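Protein (7,8-dihydro-6-hydroxymethylpterin-pyrophosphokinase) (Haemophilus influenzae, PDB 1CBK) probably catalyses the transfer of pyrophosphate from ATP to 6-hydroxymethyl-7,8-dihydropterin, a step in folate biosynthesis. Local coordinates at residues 19-24 / 79-84; 44-49 / 119-124; 69-74 / 109-114; 128-133 / 155-160. All coordinates share one frame; numbering follows the deposited sequence.

Contact 1 (19-24 / 79-84); sequences LHAALK and NEQGRV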
# COMPACT_ATOMS: atom_id res chain seq x y z
N LEU A 19 -21.36 -7.14 -3.03
CA LEU A 19 -20.91 -7.49 -1.68
C LEU A 19 -21.87 -8.47 -1.01
O LEU A 19 -21.42 -9.45 -0.41
CB LEU A 19 -20.71 -6.23 -0.81
CG LEU A 19 -19.27 -5.70 -0.72
CD1 LEU A 19 -18.58 -5.60 -2.05
CD2 LEU A 19 -19.25 -4.38 -0.00
N HIS A 20 -23.18 -8.25 -1.15
CA HIS A 20 -24.15 -9.19 -0.56
C HIS A 20 -24.01 -10.57 -1.21
O HIS A 20 -23.99 -11.60 -0.53
CB HIS A 20 -25.59 -8.70 -0.71
CG HIS A 20 -25.96 -7.59 0.23
ND1 HIS A 20 -25.65 -7.61 1.57
CD2 HIS A 20 -26.64 -6.44 0.02
CE1 HIS A 20 -26.13 -6.52 2.15
NE2 HIS A 20 -26.74 -5.80 1.23
N ALA A 21 -23.84 -10.60 -2.53
CA ALA A 21 -23.69 -11.88 -3.19
C ALA A 21 -22.41 -12.58 -2.75
O ALA A 21 -22.41 -13.80 -2.55
CB ALA A 21 -23.70 -11.72 -4.72
N ALA A 22 -21.32 -11.82 -2.60
CA ALA A 22 -20.04 -12.42 -2.18
C ALA A 22 -20.10 -12.96 -0.74
O ALA A 22 -19.54 -14.02 -0.44
CB ALA A 22 -18.91 -11.42 -2.36
N LEU A 23 -20.77 -12.23 0.14
CA LEU A 23 -20.92 -12.63 1.54
C LEU A 23 -21.76 -13.91 1.65
O LEU A 23 -21.44 -14.80 2.44
CB LEU A 23 -21.51 -11.47 2.35
CG LEU A 23 -20.46 -10.36 2.54
CD1 LEU A 23 -21.10 -9.05 2.93
CD2 LEU A 23 -19.43 -10.76 3.59
N LYS A 24 -22.82 -14.00 0.84
CA LYS A 24 -23.66 -15.19 0.81
C LYS A 24 -22.79 -16.37 0.36
O LYS A 24 -22.79 -17.42 1.00
CB LYS A 24 -24.83 -14.97 -0.15
CG LYS A 24 -25.71 -16.21 -0.43
CD LYS A 24 -26.85 -15.81 -1.38
CE LYS A 24 -27.78 -16.97 -1.72
NZ LYS A 24 -29.09 -16.48 -2.29
N ASN A 79 -14.80 -15.56 -9.75
CA ASN A 79 -15.01 -16.05 -11.12
C ASN A 79 -16.48 -16.34 -11.43
O ASN A 79 -17.02 -15.89 -12.45
CB ASN A 79 -14.16 -17.28 -11.38
CG ASN A 79 -12.68 -16.94 -11.55
OD1 ASN A 79 -12.34 -15.91 -12.14
ND2 ASN A 79 -11.79 -17.80 -11.05
N GLU A 80 -17.15 -17.04 -10.52
CA GLU A 80 -18.56 -17.39 -10.70
C GLU A 80 -19.47 -16.17 -10.56
O GLU A 80 -20.62 -16.18 -11.01
CB GLU A 80 -18.94 -18.53 -9.75
CG GLU A 80 -18.07 -19.80 -9.95
CD GLU A 80 -18.58 -21.02 -9.21
OE1 GLU A 80 -19.39 -20.87 -8.28
OE2 GLU A 80 -18.16 -22.15 -9.55
N GLN A 81 -18.95 -15.09 -9.97
CA GLN A 81 -19.71 -13.87 -9.82
C GLN A 81 -19.39 -12.94 -11.01
O GLN A 81 -19.81 -11.78 -11.06
CB GLN A 81 -19.41 -13.18 -8.46
CG GLN A 81 -20.47 -12.16 -8.09
CD GLN A 81 -20.43 -11.70 -6.65
OE1 GLN A 81 -20.46 -10.50 -6.38
NE2 GLN A 81 -20.42 -12.65 -5.73
N GLY A 82 -18.64 -13.47 -11.97
CA GLY A 82 -18.28 -12.71 -13.16
C GLY A 82 -17.41 -11.47 -12.92
O GLY A 82 -17.63 -10.44 -13.55
N ARG A 83 -16.38 -11.58 -12.08
CA ARG A 83 -15.50 -10.44 -11.79
C ARG A 83 -14.88 -9.79 -13.03
O ARG A 83 -14.20 -10.43 -13.81
CB ARG A 83 -14.38 -10.81 -10.80
CG ARG A 83 -13.35 -9.69 -10.57
CD ARG A 83 -12.26 -10.08 -9.56
NE ARG A 83 -11.35 -8.96 -9.26
CZ ARG A 83 -10.29 -8.64 -10.00
NH1 ARG A 83 -9.96 -9.36 -11.07
NH2 ARG A 83 -9.54 -7.60 -9.66
N VAL A 84 -15.06 -8.48 -13.14
CA VAL A 84 -14.54 -7.69 -14.24
C VAL A 84 -13.74 -6.50 -13.66
O VAL A 84 -14.21 -5.83 -12.73
CB VAL A 84 -15.71 -7.12 -15.10
CG1 VAL A 84 -15.26 -5.95 -15.95
CG2 VAL A 84 -16.31 -8.21 -15.96

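Contact 2 (44-49 / 119-124); sequences KPLGPQ and HNREFV. With ROI (7,8-dihydro-7,7-dimethyl-6-hydroxypterin), chain D.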
# COMPACT_ATOMS: atom_id res chain seq x y z
N LYS A 44 -14.01 7.10 -1.00
CA LYS A 44 -13.40 7.76 -2.14
C LYS A 44 -12.42 6.78 -2.74
O LYS A 44 -11.71 6.06 -2.01
CB LYS A 44 -12.65 8.99 -1.63
CG LYS A 44 -11.96 9.81 -2.69
CD LYS A 44 -11.17 10.97 -2.08
CE LYS A 44 -10.96 12.08 -3.11
NZ LYS A 44 -10.07 13.17 -2.62
N PRO A 45 -12.34 6.70 -4.08
CA PRO A 45 -11.41 5.77 -4.71
C PRO A 45 -9.93 6.03 -4.39
O PRO A 45 -9.52 7.18 -4.26
CB PRO A 45 -11.63 6.02 -6.20
CG PRO A 45 -13.01 6.50 -6.27
CD PRO A 45 -13.13 7.41 -5.09
N LEU A 46 -9.18 4.96 -4.18
CA LEU A 46 -7.74 5.05 -3.99
C LEU A 46 -7.26 4.72 -5.42
O LEU A 46 -7.41 3.59 -5.89
CB LEU A 46 -7.22 3.98 -2.99
CG LEU A 46 -5.68 3.85 -2.95
CD1 LEU A 46 -5.04 5.21 -2.52
CD2 LEU A 46 -5.28 2.72 -2.01
N GLY A 47 -6.75 5.72 -6.13
CA GLY A 47 -6.30 5.51 -7.49
C GLY A 47 -6.85 6.63 -8.35
O GLY A 47 -7.08 7.73 -7.84
N PRO A 48 -6.99 6.42 -9.68
CA PRO A 48 -7.53 7.44 -10.58
C PRO A 48 -8.85 7.92 -9.96
O PRO A 48 -9.61 7.11 -9.41
CB PRO A 48 -7.81 6.66 -11.86
CG PRO A 48 -6.82 5.55 -11.84
CD PRO A 48 -6.63 5.18 -10.40
N GLN A 49 -9.13 9.22 -10.02
CA GLN A 49 -10.35 9.75 -9.41
C GLN A 49 -11.59 9.72 -10.29
O GLN A 49 -12.69 9.94 -9.80
CB GLN A 49 -10.11 11.14 -8.83
CG GLN A 49 -9.17 11.13 -7.64
CD GLN A 49 -9.70 10.28 -6.51
OE1 GLN A 49 -10.69 10.62 -5.87
NE2 GLN A 49 -9.06 9.14 -6.28
N HIS A 119 -3.10 -2.00 5.66
CA HIS A 119 -3.26 -1.42 6.99
C HIS A 119 -3.20 0.10 6.93
O HIS A 119 -3.51 0.78 7.91
CB HIS A 119 -2.23 -1.99 7.95
CG HIS A 119 -2.23 -3.49 8.02
ND1 HIS A 119 -1.25 -4.20 8.68
CD2 HIS A 119 -3.09 -4.40 7.51
CE1 HIS A 119 -1.51 -5.49 8.57
NE2 HIS A 119 -2.62 -5.64 7.87
N ASN A 120 -2.81 0.64 5.76
CA ASN A 120 -2.76 2.09 5.53
C ASN A 120 -4.00 2.54 4.79
O ASN A 120 -4.11 3.70 4.39
CB ASN A 120 -1.51 2.47 4.73
CG ASN A 120 -0.24 2.36 5.55
OD1 ASN A 120 -0.28 2.45 6.78
ND2 ASN A 120 0.91 2.15 4.89
N ARG A 121 -4.95 1.62 4.60
CA ARG A 121 -6.19 1.93 3.89
C ARG A 121 -7.34 2.14 4.85
O ARG A 121 -7.71 1.22 5.58
CB ARG A 121 -6.51 0.80 2.91
CG ARG A 121 -5.55 0.72 1.75
CD ARG A 121 -5.86 -0.46 0.83
NE ARG A 121 -4.90 -0.56 -0.25
CZ ARG A 121 -5.06 -1.29 -1.34
NH1 ARG A 121 -6.17 -1.99 -1.52
NH2 ARG A 121 -4.11 -1.32 -2.27
N GLU A 122 -7.95 3.31 4.79
CA GLU A 122 -9.07 3.63 5.66
C GLU A 122 -10.25 2.68 5.51
O GLU A 122 -10.96 2.40 6.48
CB GLU A 122 -9.56 5.06 5.39
CG GLU A 122 -10.12 5.27 3.98
CD GLU A 122 -10.62 6.69 3.75
OE1 GLU A 122 -10.63 7.50 4.70
OE2 GLU A 122 -11.01 7.00 2.61
N PHE A 123 -10.50 2.23 4.28
CA PHE A 123 -11.62 1.36 3.98
C PHE A 123 -11.39 -0.10 4.35
O PHE A 123 -12.21 -0.97 4.03
CB PHE A 123 -12.05 1.50 2.51
CG PHE A 123 -10.91 1.43 1.54
CD1 PHE A 123 -10.48 0.20 1.04
CD2 PHE A 123 -10.29 2.59 1.09
CE1 PHE A 123 -9.45 0.13 0.11
CE2 PHE A 123 -9.26 2.53 0.16
CZ PHE A 123 -8.84 1.30 -0.33
N VAL A 124 -10.23 -0.37 4.94
CA VAL A 124 -9.88 -1.69 5.40
C VAL A 124 -9.84 -1.64 6.93
O VAL A 124 -10.51 -2.43 7.61
CB VAL A 124 -8.49 -2.10 4.90
CG1 VAL A 124 -8.00 -3.34 5.66
CG2 VAL A 124 -8.52 -2.41 3.42
N1 ROI D . -10.46 2.30 -3.50
C2 ROI D . -11.42 2.13 -2.52
N2 ROI D . -11.93 3.24 -1.94
N3 ROI D . -11.85 0.91 -2.13
C4 ROI D . -11.36 -0.24 -2.66
O4 ROI D . -11.79 -1.36 -2.33
C4A ROI D . -10.33 -0.14 -3.65
N5 ROI D . -9.82 -1.21 -4.18
C6 ROI D . -8.83 -1.20 -5.14
C7 ROI D . -8.16 0.15 -5.50
C16 ROI D . -6.79 0.32 -4.74
C15 ROI D . -8.00 0.29 -7.02
N8 ROI D . -8.96 1.33 -5.03
C8A ROI D . -9.92 1.22 -4.05
O9 ROI D . -8.54 -2.33 -5.64
O HOH W 1 -13.46 8.06 1.74
O HOH W 2 -10.51 5.80 0.35

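Contact 3 (69-74 / 109-114); sequences KLLDEL and ERLTIP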
# COMPACT_ATOMS: atom_id res chain seq x y z
N LYS A 69 -6.37 -23.09 0.07
CA LYS A 69 -7.68 -23.58 -0.31
C LYS A 69 -8.71 -22.46 -0.13
O LYS A 69 -9.65 -22.35 -0.91
CB LYS A 69 -8.06 -24.83 0.48
CG LYS A 69 -7.23 -26.03 0.04
CD LYS A 69 -7.85 -27.32 0.52
CE LYS A 69 -7.00 -28.55 0.18
NZ LYS A 69 -7.73 -29.81 0.56
N LEU A 70 -8.53 -21.65 0.92
CA LEU A 70 -9.40 -20.51 1.14
C LEU A 70 -9.22 -19.55 -0.06
O LEU A 70 -10.21 -19.01 -0.57
CB LEU A 70 -9.06 -19.80 2.45
CG LEU A 70 -9.86 -18.52 2.77
CD1 LEU A 70 -11.37 -18.84 2.83
CD2 LEU A 70 -9.35 -17.93 4.11
N LEU A 71 -7.98 -19.32 -0.49
CA LEU A 71 -7.70 -18.46 -1.64
C LEU A 71 -8.40 -19.02 -2.90
O LEU A 71 -9.03 -18.27 -3.65
CB LEU A 71 -6.18 -18.31 -1.93
CG LEU A 71 -5.84 -17.42 -3.16
CD1 LEU A 71 -6.37 -16.00 -2.94
CD2 LEU A 71 -4.33 -17.36 -3.44
N ASP A 72 -8.24 -20.33 -3.14
CA ASP A 72 -8.87 -20.99 -4.28
C ASP A 72 -10.37 -20.72 -4.30
O ASP A 72 -10.95 -20.42 -5.34
CB ASP A 72 -8.69 -22.50 -4.22
CG ASP A 72 -7.33 -22.94 -4.67
OD1 ASP A 72 -6.60 -22.14 -5.28
OD2 ASP A 72 -6.99 -24.11 -4.40
N GLU A 73 -11.00 -20.88 -3.13
CA GLU A 73 -12.43 -20.65 -2.98
C GLU A 73 -12.83 -19.21 -3.20
O GLU A 73 -13.84 -18.95 -3.83
CB GLU A 73 -12.91 -21.12 -1.60
CG GLU A 73 -12.94 -22.66 -1.43
CD GLU A 73 -13.75 -23.36 -2.53
OE1 GLU A 73 -14.99 -23.25 -2.55
OE2 GLU A 73 -13.13 -24.02 -3.39
N LEU A 74 -12.04 -18.26 -2.70
CA LEU A 74 -12.40 -16.86 -2.91
C LEU A 74 -12.28 -16.50 -4.39
O LEU A 74 -13.07 -15.71 -4.92
CB LEU A 74 -11.52 -15.93 -2.07
CG LEU A 74 -11.66 -16.09 -0.56
CD1 LEU A 74 -10.70 -15.11 0.11
CD2 LEU A 74 -13.12 -15.84 -0.11
N GLU A 109 4.35 -17.55 -3.17
CA GLU A 109 4.01 -17.23 -4.56
C GLU A 109 2.60 -16.71 -4.81
O GLU A 109 2.39 -15.88 -5.69
CB GLU A 109 4.24 -18.46 -5.45
CG GLU A 109 5.57 -18.48 -6.18
CD GLU A 109 5.47 -17.90 -7.57
OE1 GLU A 109 4.92 -18.61 -8.46
OE2 GLU A 109 5.91 -16.75 -7.78
N ARG A 110 1.64 -17.24 -4.05
CA ARG A 110 0.23 -16.87 -4.18
C ARG A 110 -0.34 -16.02 -3.04
O ARG A 110 -1.36 -15.35 -3.23
CB ARG A 110 -0.62 -18.13 -4.32
CG ARG A 110 -0.24 -19.05 -5.49
CD ARG A 110 -1.19 -20.25 -5.61
NE ARG A 110 -2.55 -19.80 -5.90
CZ ARG A 110 -3.66 -20.45 -5.54
NH1 ARG A 110 -3.58 -21.59 -4.86
NH2 ARG A 110 -4.84 -19.94 -5.86
N LEU A 111 0.30 -16.03 -1.87
CA LEU A 111 -0.21 -15.27 -0.73
C LEU A 111 0.75 -14.27 -0.11
O LEU A 111 1.94 -14.50 -0.05
CB LEU A 111 -0.68 -16.23 0.37
CG LEU A 111 -1.92 -17.08 0.07
CD1 LEU A 111 -2.03 -18.14 1.11
CD2 LEU A 111 -3.15 -16.19 0.05
N THR A 112 0.17 -13.20 0.44
CA THR A 112 0.88 -12.12 1.11
C THR A 112 -0.01 -11.82 2.31
O THR A 112 -0.91 -10.98 2.22
CB THR A 112 0.93 -10.84 0.22
OG1 THR A 112 1.46 -11.15 -1.08
CG2 THR A 112 1.79 -9.75 0.87
N ILE A 113 0.20 -12.54 3.40
CA ILE A 113 -0.59 -12.38 4.62
C ILE A 113 0.34 -12.17 5.83
O ILE A 113 1.20 -13.00 6.11
CB ILE A 113 -1.48 -13.63 4.91
CG1 ILE A 113 -2.37 -13.96 3.70
CG2 ILE A 113 -2.32 -13.39 6.16
CD1 ILE A 113 -3.20 -15.22 3.86
N PRO A 114 0.29 -10.99 6.45
CA PRO A 114 -0.52 -9.80 6.15
C PRO A 114 -0.00 -9.06 4.90
O PRO A 114 1.09 -9.34 4.41
CB PRO A 114 -0.28 -8.91 7.38
CG PRO A 114 0.09 -9.87 8.45
CD PRO A 114 0.95 -10.87 7.76

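Contact 4 (128-133 / 155-160); sequences LFEIAS and MIKLNP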
# COMPACT_ATOMS: atom_id res chain seq x y z
N LEU A 128 -12.54 -3.17 9.90
CA LEU A 128 -11.92 -4.21 10.74
C LEU A 128 -12.05 -3.85 12.23
O LEU A 128 -12.42 -4.68 13.05
CB LEU A 128 -10.43 -4.41 10.37
CG LEU A 128 -9.63 -5.50 11.11
CD1 LEU A 128 -10.30 -6.86 10.94
CD2 LEU A 128 -8.21 -5.57 10.57
N PHE A 129 -11.77 -2.58 12.56
CA PHE A 129 -11.86 -2.10 13.94
C PHE A 129 -13.27 -2.21 14.48
O PHE A 129 -13.49 -2.49 15.67
CB PHE A 129 -11.38 -0.65 14.00
CG PHE A 129 -11.50 -0.01 15.36
CD1 PHE A 129 -10.86 -0.57 16.47
CD2 PHE A 129 -12.24 1.15 15.53
CE1 PHE A 129 -10.96 0.03 17.74
CE2 PHE A 129 -12.35 1.76 16.78
CZ PHE A 129 -11.70 1.20 17.89
N GLU A 130 -14.25 -2.04 13.59
CA GLU A 130 -15.65 -2.13 14.00
C GLU A 130 -16.01 -3.55 14.49
O GLU A 130 -16.80 -3.72 15.41
CB GLU A 130 -16.57 -1.71 12.85
CG GLU A 130 -18.07 -1.81 13.15
CD GLU A 130 -18.96 -1.53 11.93
OE1 GLU A 130 -18.46 -1.66 10.80
OE2 GLU A 130 -20.15 -1.20 12.11
N ILE A 131 -15.43 -4.58 13.89
CA ILE A 131 -15.75 -5.96 14.28
C ILE A 131 -14.67 -6.68 15.08
O ILE A 131 -14.82 -7.85 15.39
CB ILE A 131 -16.13 -6.86 13.06
CG1 ILE A 131 -14.93 -7.06 12.11
CG2 ILE A 131 -17.30 -6.27 12.30
CD1 ILE A 131 -15.26 -7.94 10.91
N ALA A 132 -13.57 -6.00 15.39
CA ALA A 132 -12.47 -6.61 16.13
C ALA A 132 -11.77 -5.45 16.84
O ALA A 132 -10.64 -5.09 16.53
CB ALA A 132 -11.50 -7.34 15.15
N SER A 133 -12.49 -4.90 17.81
CA SER A 133 -12.06 -3.74 18.58
C SER A 133 -10.75 -3.79 19.35
O SER A 133 -10.16 -2.75 19.58
CB SER A 133 -13.18 -3.26 19.51
OG SER A 133 -13.68 -4.32 20.32
N MET A 155 -15.71 8.61 5.08
CA MET A 155 -16.49 7.52 4.49
C MET A 155 -17.92 7.57 4.99
O MET A 155 -18.18 8.05 6.11
CB MET A 155 -15.86 6.17 4.80
CG MET A 155 -14.44 6.02 4.32
SD MET A 155 -13.82 4.32 4.44
CE MET A 155 -13.83 4.06 6.23
N ILE A 156 -18.86 7.13 4.15
CA ILE A 156 -20.27 7.13 4.53
C ILE A 156 -20.66 5.73 4.95
O ILE A 156 -20.47 4.78 4.19
CB ILE A 156 -21.19 7.53 3.33
CG1 ILE A 156 -20.80 8.91 2.78
CG2 ILE A 156 -22.64 7.49 3.76
CD1 ILE A 156 -20.87 10.02 3.82
N LYS A 157 -21.17 5.58 6.17
CA LYS A 157 -21.62 4.27 6.63
C LYS A 157 -23.04 4.06 6.08
O LYS A 157 -23.98 4.69 6.54
CB LYS A 157 -21.61 4.21 8.15
CG LYS A 157 -22.30 3.00 8.69
CD LYS A 157 -21.55 2.37 9.83
CE LYS A 157 -21.33 3.29 10.98
NZ LYS A 157 -21.26 2.50 12.23
N LEU A 158 -23.17 3.17 5.11
CA LEU A 158 -24.45 2.91 4.45
C LEU A 158 -25.46 2.16 5.31
O LEU A 158 -25.16 1.71 6.41
CB LEU A 158 -24.22 2.14 3.15
CG LEU A 158 -23.23 2.79 2.18
CD1 LEU A 158 -22.99 1.86 0.99
CD2 LEU A 158 -23.75 4.17 1.74
N ASN A 159 -26.66 1.98 4.77
CA ASN A 159 -27.71 1.24 5.47
C ASN A 159 -28.85 0.77 4.57
O ASN A 159 -29.73 1.57 4.29
CB ASN A 159 -28.31 2.11 6.60
CG ASN A 159 -29.60 1.52 7.19
OD1 ASN A 159 -30.57 2.24 7.41
ND2 ASN A 159 -29.60 0.22 7.46
N PRO A 160 -28.86 -0.50 4.10
CA PRO A 160 -27.97 -1.65 4.28
C PRO A 160 -27.05 -1.87 3.07
O PRO A 160 -26.15 -1.04 2.88
CB PRO A 160 -28.96 -2.82 4.44
CG PRO A 160 -30.03 -2.48 3.48
CD PRO A 160 -30.22 -0.99 3.74
OXT PRO A 160 -27.23 -2.88 2.34

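Contact 1 (19-24 / 79-84)
Gln81 reaches across from the end of helix 67-80 and lays its amide against Ala21 and Ala22 of helix 15-27. The flat amide group runs roughly end-on to the helix wall. Ala21 CB sits over one face, 3.8 Å from Gln81 CD and displaced toward the outer end of the amide. Ala22 meets that outer end. Its backbone N lies 4.1 Å from Gln81 CD, and its methyl group lies toward the other side of the amide plane. The CG of Gln81 is anti to its backbone N (chi1 -162°). The chain is extended beyond CG, and this length spans the gap between backbones whose nearest CA atoms, Ala22 and Gln81, are 7.8 Å apart. Gln81 is the first residue to leave helical geometry. Gly82 follows with positive phi as the C-prime residue of a Schellman motif, which turns the chain away from helix 15-27. The Gln81 and Ala22 side chains also pack on Leu94, a shared neighbour in a nearby loop. The two alanines offer only methyl groups and backbone, so the chemistry implies a shallow contact in which one long polar side chain ties the C-terminal end of helix 67-80 to the wall of helix 15-27.

Contact 2 (44-49 / 119-124)
Leu46 touches both Phe123 and Arg121, and the bound 7,8-dihydro-7,7-dimethyl-6-hydroxypterin (ROI) lies against all three. The tight part is around this ligand. Phe123 lies nearly parallel to the pterin, with ROI N3 over the ring centre, 3.3 Å above the plane. Arg121 CB lies over the opposite face, offset toward the rim. Phe123 CG stands between its backbone N and carbonyl carbon (chi1 49°), which sets the ring flat against the ligand. Leu46 CB meets the ring at its edge, 4.0 Å from Phe123 CE2. Leu46 CD2 and ROI C16 lie over one face of the Arg121 guanidinium, with Leu46 CD2 3.7 Å from Arg121 NE. Asp117 of the second subunit forms a salt bridge with Arg121 NH2. The backbone of 44-49 holds the pterin edge with three bonds. Lys44 O accepts from ROI N2 at 2.8 Å, Leu46 N donates to ROI N1 at 3.0 Å, and Leu46 O accepts from ROI N8 at 2.9 Å. Asn56 ND2 and Ser43 OG add further hydrogen bonds to the ligand. The other side is loose and wet. Lys44 and Glu122 do not touch. One water links Lys44 N to Glu122 OE2. A second donates to Lys44 O and, at 2.6 Å, to Glu122 OE2. An aromatic ring stacked on a pterin whose edge is read by backbone groups is characteristic of the HPPK pterin site.

Contact 3 (69-74 / 109-114)
Leu71 on helix 67-80 faces Leu111, which leads into strand 112-113, and their CA atoms are 8.2 Å apart. Leu71 is the apolar centre. Its CG is anti to the backbone N (chi1 179°), which sends the branch across toward the opposite segment. Leu71 CD2 meets Leu111 CD2 at 3.9 Å. The same methyl also lies over one face of the Arg110 guanidinium, 3.4 Å above the plane and offset toward the rim. Arg110 folds back over it because the chain bends at chi3 (63°). Asp72, one residue further along the helix, meets the edge of that guanidinium. Both terminal nitrogens of Arg110 converge on a single oxygen: NH2 to Asp72 OD1 is 2.9 Å, and NH1 to Asp72 OD1 is 3.1 Å. The NH2 bond arrives almost in line with the CG-OD1 bond. The NH1 bond comes on the syn side but tilted out of the carboxylate plane. The two flat groups are 26° apart. The salt bridge is thus forked, and together with the leucine methyl it probably limits the rotation of the guanidinium, which is held at one edge and covered on one face. Leu111 lies deeper and also packs on Leu68 and Ile98. The arrangement joins the second helix of the ferredoxin-like core to the small antiparallel pair of strands 106-107 and 112-113, which follows edge strand 95-101.

Contact 4 (128-133 / 155-160)
The Glu130 carboxylate meets Lys157 from one side of its plane, where Lys157 NZ stands well above the plane and beyond OE2. The carboxylate is the flat group that carries this contact. Glu130 OE2 and Lys157 NZ are 3.9 Å apart, so the salt bridge is long. The stronger partner of Glu130 OE2 is Ser39 OG, which hydrogen-bonds to it. Tyr41 OH adds a weak hydrogen bond to OE1. These two hydroxyls from strand 32-43 probably fix the turn of the carboxylate more than the lysine does. The side chains approach from opposite directions. Glu130 CG is anti to its backbone N (chi1 178°), and the chain is extended beyond CG, which carries the carboxylate to strand 32-43. Lys157 bends at chi2 and chi3 and packs on Ser39 and Tyr41. The backbones stay far apart, with 11.4 Å between the CA atoms of Glu130 and Lys157. The contact is at the surface, and the ammonium would probably favour the charged form of the glutamate only modestly at this range. It joins helix 122-131 to strand 156-157, the short fifth strand paired with strand 32-43 at one edge of the HPPK antiparallel sheet.

How the contacts relate
Contacts 1 and 3 share helix 67-80, which packs with helix 15-27 on one face of the sheet. Contacts 2 and 4 share helix 122-131, over the other face. None is wholly core. Contacts 1 to 3 are partly buried, whereas contact 4 lies at the surface. Their chemistry follows this. Contact 1 sets an amide on alanines, contact 3 joins leucine packing to a close salt bridge, and contact 4 has just a long ion pair. Contact 2 alone holds ligand, and it and contact 3 both reach the second subunit. Contacts 2 and 4 also meet where Met155 packs on Phe123. His20 of contact 1 probably hydrogen-bonds the terminal carboxylate of Pro160 in contact 4.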